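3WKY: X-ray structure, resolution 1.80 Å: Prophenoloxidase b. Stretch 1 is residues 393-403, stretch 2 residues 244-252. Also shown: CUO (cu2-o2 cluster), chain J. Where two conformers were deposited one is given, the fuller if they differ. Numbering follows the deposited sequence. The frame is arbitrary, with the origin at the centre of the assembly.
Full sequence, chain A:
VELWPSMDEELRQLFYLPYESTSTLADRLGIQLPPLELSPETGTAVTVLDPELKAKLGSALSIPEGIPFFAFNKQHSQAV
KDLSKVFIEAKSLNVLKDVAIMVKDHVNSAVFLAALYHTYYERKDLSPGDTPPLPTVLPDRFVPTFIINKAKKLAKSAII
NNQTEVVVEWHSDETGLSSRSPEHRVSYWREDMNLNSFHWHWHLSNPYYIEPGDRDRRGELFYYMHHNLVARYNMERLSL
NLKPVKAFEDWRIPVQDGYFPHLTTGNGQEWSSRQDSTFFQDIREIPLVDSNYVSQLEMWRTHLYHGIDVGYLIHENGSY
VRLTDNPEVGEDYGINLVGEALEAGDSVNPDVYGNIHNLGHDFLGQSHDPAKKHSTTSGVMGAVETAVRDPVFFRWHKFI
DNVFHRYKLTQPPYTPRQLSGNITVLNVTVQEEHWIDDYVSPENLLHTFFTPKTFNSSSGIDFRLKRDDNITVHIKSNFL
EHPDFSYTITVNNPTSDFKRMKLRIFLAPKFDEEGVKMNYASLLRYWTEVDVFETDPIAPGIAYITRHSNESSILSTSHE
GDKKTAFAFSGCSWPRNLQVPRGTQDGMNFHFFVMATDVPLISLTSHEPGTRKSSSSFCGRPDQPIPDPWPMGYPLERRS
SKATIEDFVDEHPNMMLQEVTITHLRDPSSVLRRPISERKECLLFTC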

ATOM      1  N   PHE A 393      -2.717 -23.356 -13.704  1.00 13.37           N
ATOM      2  CA  PHE A 393      -2.568 -23.759 -15.108  1.00 14.84           C
ATOM      3  C   PHE A 393      -3.612 -23.061 -15.972  1.00 12.61           C
ATOM      4  O   PHE A 393      -3.320 -22.555 -17.079  1.00 11.85           O
ATOM      5  CB  PHE A 393      -2.735 -25.273 -15.263  1.00 11.98           C
ATOM      6  CG  PHE A 393      -2.643 -25.736 -16.695  1.00 11.60           C
ATOM      7  CD1 PHE A 393      -1.410 -26.046 -17.254  1.00 15.97           C
ATOM      8  CD2 PHE A 393      -3.787 -25.820 -17.490  1.00 16.04           C
ATOM      9  CE1 PHE A 393      -1.320 -26.455 -18.590  1.00 15.21           C
ATOM     10  CE2 PHE A 393      -3.716 -26.226 -18.827  1.00 15.73           C
ATOM     11  CZ  PHE A 393      -2.474 -26.541 -19.381  1.00 12.99           C
ATOM     12  N   PHE A 394      -4.840 -23.052 -15.480  1.00 12.85           N
ATOM     13  CA  PHE A 394      -5.933 -22.529 -16.285  1.00 15.07           C
ATOM     14  C   PHE A 394      -5.989 -21.007 -16.258  1.00 14.43           C
ATOM     15  O   PHE A 394      -6.458 -20.384 -17.203  1.00 13.18           O
ATOM     16  CB  PHE A 394      -7.251 -23.195 -15.893  1.00 14.37           C
ATOM     17  CG  PHE A 394      -7.295 -24.649 -16.264  1.00 13.45           C
ATOM     18  CD1 PHE A 394      -7.762 -25.044 -17.518  1.00 14.49           C
ATOM     19  CD2 PHE A 394      -6.819 -25.619 -15.384  1.00 14.47           C
ATOM     20  CE1 PHE A 394      -7.768 -26.394 -17.883  1.00 14.52           C
ATOM     21  CE2 PHE A 394      -6.821 -26.963 -15.735  1.00 16.56           C
ATOM     22  CZ  PHE A 394      -7.311 -27.352 -16.986  1.00 13.50           C
ATOM     23  N   ARG A 395      -5.470 -20.396 -15.199  1.00 13.95           N
ATOM     24  CA  ARG A 395      -5.345 -18.951 -15.212  1.00 14.15           C
ATOM     25  C   ARG A 395      -4.262 -18.537 -16.213  1.00 13.13           C
ATOM     26  O   ARG A 395      -4.416 -17.547 -16.931  1.00 13.69           O
ATOM     27  CB  ARG A 395      -5.017 -18.422 -13.798  1.00 11.50           C
ATOM     28  CG  ARG A 395      -6.113 -18.724 -12.753  1.00 16.62           C
ATOM     29  CD  ARG A 395      -6.043 -17.721 -11.571  1.00 11.62           C
ATOM     30  NE  ARG A 395      -6.199 -16.352 -12.074  1.00 13.45           N
ATOM     31  CZ  ARG A 395      -5.751 -15.261 -11.462  1.00 18.90           C
ATOM     32  NH1 ARG A 395      -5.092 -15.356 -10.308  1.00 17.78           N
ATOM     33  NH2 ARG A 395      -5.946 -14.068 -12.020  1.00 14.37           N
ATOM     34  N   TRP A 396      -3.166 -19.293 -16.255  1.00 12.96           N
ATOM     35  CA  TRP A 396      -2.097 -19.010 -17.205  1.00 13.12           C
ATOM     36  C   TRP A 396      -2.600 -19.232 -18.633  1.00 14.72           C
ATOM     37  O   TRP A 396      -2.362 -18.418 -19.531  1.00 13.23           O
ATOM     38  CB  TRP A 396      -0.873 -19.886 -16.908  1.00 10.70           C
ATOM     39  CG  TRP A 396       0.317 -19.545 -17.754  1.00 11.99           C
ATOM     40  CD1 TRP A 396       0.954 -20.372 -18.649  1.00 15.82           C
ATOM     41  CD2 TRP A 396       1.010 -18.281 -17.810  1.00 12.39           C
ATOM     42  NE1 TRP A 396       2.004 -19.705 -19.242  1.00 17.62           N
ATOM     43  CE2 TRP A 396       2.062 -18.425 -18.751  1.00 14.16           C
ATOM     44  CE3 TRP A 396       0.857 -17.055 -17.145  1.00 16.57           C
ATOM     45  CZ2 TRP A 396       2.937 -17.373 -19.072  1.00 14.21           C
ATOM     46  CZ3 TRP A 396       1.748 -16.006 -17.450  1.00 16.51           C
ATOM     47  CH2 TRP A 396       2.778 -16.180 -18.399  1.00 15.68           C
ATOM     48  N   HIS A 397      -3.323 -20.321 -18.844  1.00 13.01           N
ATOM     49  CA  HIS A 397      -3.832 -20.588 -20.188  1.00 14.71           C
ATOM     50  C   HIS A 397      -5.000 -19.736 -20.624  1.00 15.79           C
ATOM     51  O   HIS A 397      -5.220 -19.564 -21.824  1.00 15.36           O
ATOM     52  CB  HIS A 397      -4.059 -22.082 -20.437  1.00 13.67           C
ATOM     53  CG  HIS A 397      -2.811 -22.736 -20.897  1.00 14.85           C
ATOM     54  ND1 HIS A 397      -2.385 -22.656 -22.202  1.00 16.07           N
ATOM     55  CD2 HIS A 397      -1.805 -23.316 -20.200  1.00 15.11           C
ATOM     56  CE1 HIS A 397      -1.195 -23.226 -22.310  1.00 19.27           C
ATOM     57  NE2 HIS A 397      -0.831 -23.630 -21.109  1.00 17.51           N
ATOM     58  N   LYS A 398      -5.745 -19.192 -19.667  1.00 13.02           N
ATOM     59  CA  LYS A 398      -6.731 -18.183 -20.030  1.00 15.85           C
ATOM     60  C   LYS A 398      -6.006 -16.920 -20.523  1.00 12.70           C
ATOM     61  O   LYS A 398      -6.438 -16.304 -21.489  1.00 14.91           O
ATOM     62  CB  LYS A 398      -7.686 -17.872 -18.869  1.00 15.45           C
ATOM     63  CG  LYS A 398      -8.769 -16.846 -19.233  1.00 10.79           C
ATOM     64  CD  LYS A 398      -9.801 -17.433 -20.232  1.00 11.89           C
ATOM     65  CE  LYS A 398     -10.813 -16.366 -20.621  1.00 16.60           C
ATOM     66  NZ  LYS A 398     -11.989 -16.951 -21.358  1.00 19.03           N
ATOM     67  N   PHE A 399      -4.902 -16.539 -19.878  1.00 12.60           N
ATOM     68  CA  PHE A 399      -4.093 -15.430 -20.400  1.00 12.13           C
ATOM     69  C   PHE A 399      -3.614 -15.736 -21.820  1.00 15.43           C
ATOM     70  O   PHE A 399      -3.732 -14.906 -22.732  1.00 14.50           O
ATOM     71  CB  PHE A 399      -2.884 -15.146 -19.494  1.00 12.95           C
ATOM     72  CG  PHE A 399      -1.739 -14.466 -20.213  1.00 13.84           C
ATOM     73  CD1 PHE A 399      -1.882 -13.181 -20.715  1.00 14.94           C
ATOM     74  CD2 PHE A 399      -0.522 -15.116 -20.379  1.00 15.25           C
ATOM     75  CE1 PHE A 399      -0.833 -12.553 -21.397  1.00 15.53           C
ATOM     76  CE2 PHE A 399       0.525 -14.506 -21.042  1.00 15.68           C
ATOM     77  CZ  PHE A 399       0.375 -13.224 -21.557  1.00 17.01           C
ATOM     78  N   ILE A 400      -3.064 -16.932 -21.999  1.00 13.67           N
ATOM     79  CA  ILE A 400      -2.570 -17.342 -23.309  1.00 12.49           C
ATOM     80  C   ILE A 400      -3.706 -17.330 -24.338  1.00 13.96           C
ATOM     81  O   ILE A 400      -3.543 -16.807 -25.455  1.00 14.17           O
ATOM     82  CB  ILE A 400      -1.884 -18.729 -23.232  1.00 13.25           C
ATOM     83  CG1 ILE A 400      -0.598 -18.625 -22.388  1.00 13.97           C
ATOM     84  CG2 ILE A 400      -1.549 -19.247 -24.627  1.00 13.22           C
ATOM     85  CD1 ILE A 400       0.447 -17.651 -22.969  1.00 15.14           C
ATOM     86  N   ASP A 401      -4.869 -17.852 -23.963  1.00 13.35           N
ATOM     87  CA  ASP A 401      -5.985 -17.864 -24.912  1.00 16.45           C
ATOM     88  C   ASP A 401      -6.440 -16.433 -25.223  1.00 16.08           C
ATOM     89  O   ASP A 401      -6.892 -16.137 -26.338  1.00 14.60           O
ATOM     90  CB  ASP A 401      -7.153 -18.684 -24.376  1.00 11.87           C
ATOM     91  CG  ASP A 401      -8.173 -19.009 -25.454  1.00 19.46           C
ATOM     92  OD1 ASP A 401      -7.821 -19.750 -26.398  1.00 20.40           O
ATOM     93  OD2 ASP A 401      -9.317 -18.523 -25.373  1.00 20.07           O
ATOM     94  N   ASN A 402      -6.339 -15.551 -24.230  1.00 14.36           N
ATOM     95  CA  ASN A 402      -6.648 -14.137 -24.439  1.00 12.92           C
ATOM     96  C   ASN A 402      -5.746 -13.496 -25.483  1.00 15.98           C
ATOM     97  O   ASN A 402      -6.198 -12.644 -26.250  1.00 15.51           O
ATOM     98  CB  ASN A 402      -6.535 -13.338 -23.116  1.00 14.44           C
ATOM     99  CG  ASN A 402      -7.739 -13.516 -22.214  1.00 17.20           C
ATOM    100  OD1 ASN A 402      -8.775 -14.065 -22.623  1.00 17.13           O
ATOM    101  ND2 ASN A 402      -7.620 -13.023 -20.971  1.00 15.21           N
ATOM    102  N   VAL A 403      -4.464 -13.864 -25.495  1.00 13.15           N
ATOM    103  CA  VAL A 403      -3.551 -13.341 -26.504  1.00 13.03           C
ATOM    104  C   VAL A 403      -4.012 -13.822 -27.880  1.00 14.17           C
ATOM    105  O   VAL A 403      -4.088 -13.044 -28.841  1.00 14.41           O
ATOM    106  CB  VAL A 403      -2.109 -13.817 -26.284  1.00 13.13           C
ATOM    107  CG1 VAL A 403      -1.169 -13.211 -27.341  1.00 12.44           C
ATOM    108  CG2 VAL A 403      -1.618 -13.435 -24.863  1.00 13.95           C
TER
HETATM  109 CU1  CUO J 708       0.159 -27.419 -22.547  1.00 26.47          CU
HETATM  110 CU2  CUO J 708       1.201 -24.397 -20.887  1.00 20.77          CU
HETATM  111  O1  CUO J 708       1.397 -25.897 -22.169  1.00 34.54           O
HETATM  112  O2  CUO J 708       1.091 -26.566 -20.682  1.00 28.87           O
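Stretch 2, residues 244-252: PVKAFEDWR

An irregular segment can pack closely on a helix, provided its side chains fit the helix surface and its backbone finds polar partners. Residues 244-252 of prophenoloxidase b, with no regular helix or strand, illustrate the principle on helix 393-403, burying 638 Å² counted over both surfaces. Extended from Pro244 to Phe248, the segment runs across the helix rather than along it, from Val245 on the Phe394, Arg395 and Lys398 side to Trp251 beside Trp396 and Phe399. The two backbones come nearest at Ala247 and Phe399, whose CA atoms lie 4.5 Å apart. So close an approach suits the small methyl of Ala247, whose CB sits 3.5 Å from Phe399 N, 3.8 Å from Lys398 CG and 3.3 Å from Asn402 ND2. Val245 fills the neighbouring hollow, its CG2 3.7 Å from Phe394 O and 3.8 Å from Arg395 CG, its CG1 3.9 Å from Lys398 CB. Farther along, Trp251 turns an edge to the face of Phe399, with CZ2 3.7 Å from Phe399 CE2; the same CZ2 lies 3.6 Å from Trp396 CZ3.

Hydrogen bonds hold this fit in register. Arg395 donates from NE to Lys246 O (2.8 Å) and from NH2 to Ala247 O (3.1 Å), while its own carbonyl O accepts from Phe248 N at 3.1 Å. Beyond the alanine, Asn402 ND2 donates to Glu249 OE2 at 2.8 Å.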

ATOM      1  N   PRO A 244     -16.300 -18.627 -14.208  1.00 16.44           N
ATOM      2  CA  PRO A 244     -15.312 -18.974 -15.242  1.00 14.25           C
ATOM      3  C   PRO A 244     -13.924 -18.508 -14.837  1.00 17.88           C
ATOM      4  O   PRO A 244     -13.811 -17.527 -14.096  1.00 17.26           O
ATOM      5  CB  PRO A 244     -15.776 -18.160 -16.444  1.00 15.34           C
ATOM      6  CG  PRO A 244     -17.280 -18.067 -16.262  1.00 23.62           C
ATOM      7  CD  PRO A 244     -17.480 -17.940 -14.776  1.00 21.10           C
ATOM      8  N   VAL A 245     -12.888 -19.187 -15.313  1.00 13.87           N
ATOM      9  CA  VAL A 245     -11.523 -18.848 -14.895  1.00 14.15           C
ATOM     10  C   VAL A 245     -11.100 -17.444 -15.355  1.00 15.67           C
ATOM     11  O   VAL A 245     -11.462 -16.982 -16.441  1.00 15.62           O
ATOM     12  CB  VAL A 245     -10.518 -19.911 -15.390  1.00 15.61           C
ATOM     13  CG1 VAL A 245     -10.424 -19.907 -16.920  1.00 14.38           C
ATOM     14  CG2 VAL A 245      -9.157 -19.691 -14.762  1.00 11.61           C
ATOM     15  N   LYS A 246     -10.347 -16.761 -14.495  1.00 14.12           N
ATOM     16  CA  LYS A 246      -9.844 -15.431 -14.799  0.54 17.15           C
ATOM     17  C   LYS A 246      -8.376 -15.501 -15.192  1.00 15.08           C
ATOM     18  O   LYS A 246      -7.578 -16.157 -14.519  1.00 15.65           O
ATOM     19  CB  LYS A 246     -10.022 -14.521 -13.582  0.54 21.13           C
ATOM     20  CG  LYS A 246     -11.481 -14.284 -13.228  0.54 20.20           C
ATOM     21  CD  LYS A 246     -11.640 -13.772 -11.806  0.54 30.51           C
ATOM     22  CE  LYS A 246     -13.111 -13.752 -11.396  0.54 29.18           C
ATOM     23  NZ  LYS A 246     -13.295 -13.358  -9.975  0.54 35.31           N
ATOM     24  N   ALA A 247      -8.022 -14.822 -16.281  1.00 13.77           N
ATOM     25  CA  ALA A 247      -6.645 -14.827 -16.759  1.00 13.26           C
ATOM     26  C   ALA A 247      -5.731 -14.243 -15.688  1.00 15.02           C
ATOM     27  O   ALA A 247      -6.114 -13.315 -14.972  1.00 15.08           O
ATOM     28  CB  ALA A 247      -6.524 -14.010 -18.017  1.00 16.97           C
ATOM     29  N   PHE A 248      -4.531 -14.787 -15.587  1.00 11.51           N
ATOM     30  CA  PHE A 248      -3.503 -14.165 -14.752  1.00 12.60           C
ATOM     31  C   PHE A 248      -2.687 -13.268 -15.681  1.00 16.82           C
ATOM     32  O   PHE A 248      -1.757 -13.737 -16.353  1.00 17.71           O
ATOM     33  CB  PHE A 248      -2.633 -15.213 -14.074  1.00 14.76           C
ATOM     34  CG  PHE A 248      -1.550 -14.614 -13.197  1.00 14.77           C
ATOM     35  CD1 PHE A 248      -1.873 -13.725 -12.185  1.00 20.47           C
ATOM     36  CD2 PHE A 248      -0.221 -14.930 -13.404  1.00 14.99           C
ATOM     37  CE1 PHE A 248      -0.863 -13.161 -11.375  1.00 19.43           C
ATOM     38  CE2 PHE A 248       0.781 -14.371 -12.604  1.00 15.27           C
ATOM     39  CZ  PHE A 248       0.451 -13.483 -11.601  1.00 17.27           C
ATOM     40  N   GLU A 249      -3.050 -11.981 -15.707  1.00 15.18           N
ATOM     41  CA  GLU A 249      -2.497 -11.021 -16.665  0.50 18.37           C
ATOM     42  C   GLU A 249      -1.772  -9.852 -16.033  1.00 14.91           C
ATOM     43  O   GLU A 249      -0.825  -9.318 -16.613  1.00 17.77           O
ATOM     44  CB  GLU A 249      -3.607 -10.477 -17.561  0.50 19.52           C
ATOM     45  CG  GLU A 249      -4.019 -11.477 -18.576  0.50 27.13           C
ATOM     46  CD  GLU A 249      -5.077 -10.958 -19.523  0.50 31.02           C
ATOM     47  OE1 GLU A 249      -5.748  -9.940 -19.212  0.50 35.20           O
ATOM     48  OE2 GLU A 249      -5.225 -11.595 -20.580  0.50 22.40           O
ATOM     49  N   ASP A 250      -2.222  -9.441 -14.852  1.00 18.04           N
ATOM     50  CA  ASP A 250      -1.534  -8.369 -14.127  1.00 17.52           C
ATOM     51  C   ASP A 250      -0.564  -9.043 -13.180  1.00 18.10           C
ATOM     52  O   ASP A 250      -0.940  -9.495 -12.099  1.00 17.18           O
ATOM     53  CB  ASP A 250      -2.529  -7.496 -13.356  1.00 20.11           C
ATOM     54  CG  ASP A 250      -1.863  -6.336 -12.639  1.00 24.83           C
ATOM     55  OD1 ASP A 250      -0.623  -6.348 -12.464  1.00 22.31           O
ATOM     56  OD2 ASP A 250      -2.587  -5.404 -12.238  1.00 24.01           O
ATOM     57  N   TRP A 251       0.694  -9.107 -13.592  1.00 13.39           N
ATOM     58  CA  TRP A 251       1.656  -9.956 -12.904  1.00 16.12           C
ATOM     59  C   TRP A 251       2.224  -9.294 -11.648  1.00 20.08           C
ATOM     60  O   TRP A 251       3.124  -9.836 -10.999  1.00 19.78           O
ATOM     61  CB  TRP A 251       2.754 -10.394 -13.877  1.00 16.16           C
ATOM     62  CG  TRP A 251       2.186 -11.202 -15.018  1.00 16.01           C
ATOM     63  CD1 TRP A 251       1.017 -11.917 -15.011  1.00 16.50           C
ATOM     64  CD2 TRP A 251       2.741 -11.353 -16.338  1.00 15.42           C
ATOM     65  NE1 TRP A 251       0.819 -12.503 -16.241  1.00 17.08           N
ATOM     66  CE2 TRP A 251       1.863 -12.175 -17.070  1.00 16.98           C
ATOM     67  CE3 TRP A 251       3.899 -10.874 -16.964  1.00 19.90           C
ATOM     68  CZ2 TRP A 251       2.111 -12.541 -18.403  1.00 17.27           C
ATOM     69  CZ3 TRP A 251       4.143 -11.231 -18.290  1.00 16.73           C
ATOM     70  CH2 TRP A 251       3.248 -12.052 -18.995  1.00 16.31           C
ATOM     71  N   ARG A 252       1.667  -8.141 -11.291  1.00 18.18           N
ATOM     72  CA  ARG A 252       2.115  -7.519 -10.052  0.50 21.88           C
ATOM     73  C   ARG A 252       1.180  -7.886  -8.890  1.00 20.68           C
ATOM     74  O   ARG A 252       1.472  -7.585  -7.737  1.00 21.53           O
ATOM     75  CB  ARG A 252       2.296  -6.004 -10.229  0.50 24.51           C
ATOM     76  CG  ARG A 252       3.635  -5.607 -10.896  0.50 24.49           C
ATOM     77  CD  ARG A 252       3.837  -6.211 -12.298  0.50 22.12           C
ATOM     78  NE  ARG A 252       5.221  -6.131 -12.771  0.50 24.49           N
ATOM     79  CZ  ARG A 252       5.788  -5.025 -13.253  0.50 33.03           C
ATOM     80  NH1 ARG A 252       5.085  -3.901 -13.315  0.50 27.44           N
ATOM     81  NH2 ARG A 252       7.058  -5.033 -13.671  0.50 15.73           N
TER
HETATM   82  O   HOH W   1     -12.998 -17.575 -18.580  1.00 16.91           O
HETATM   83  O   HOH W   2      -9.969 -13.300 -18.413  1.00 14.70           O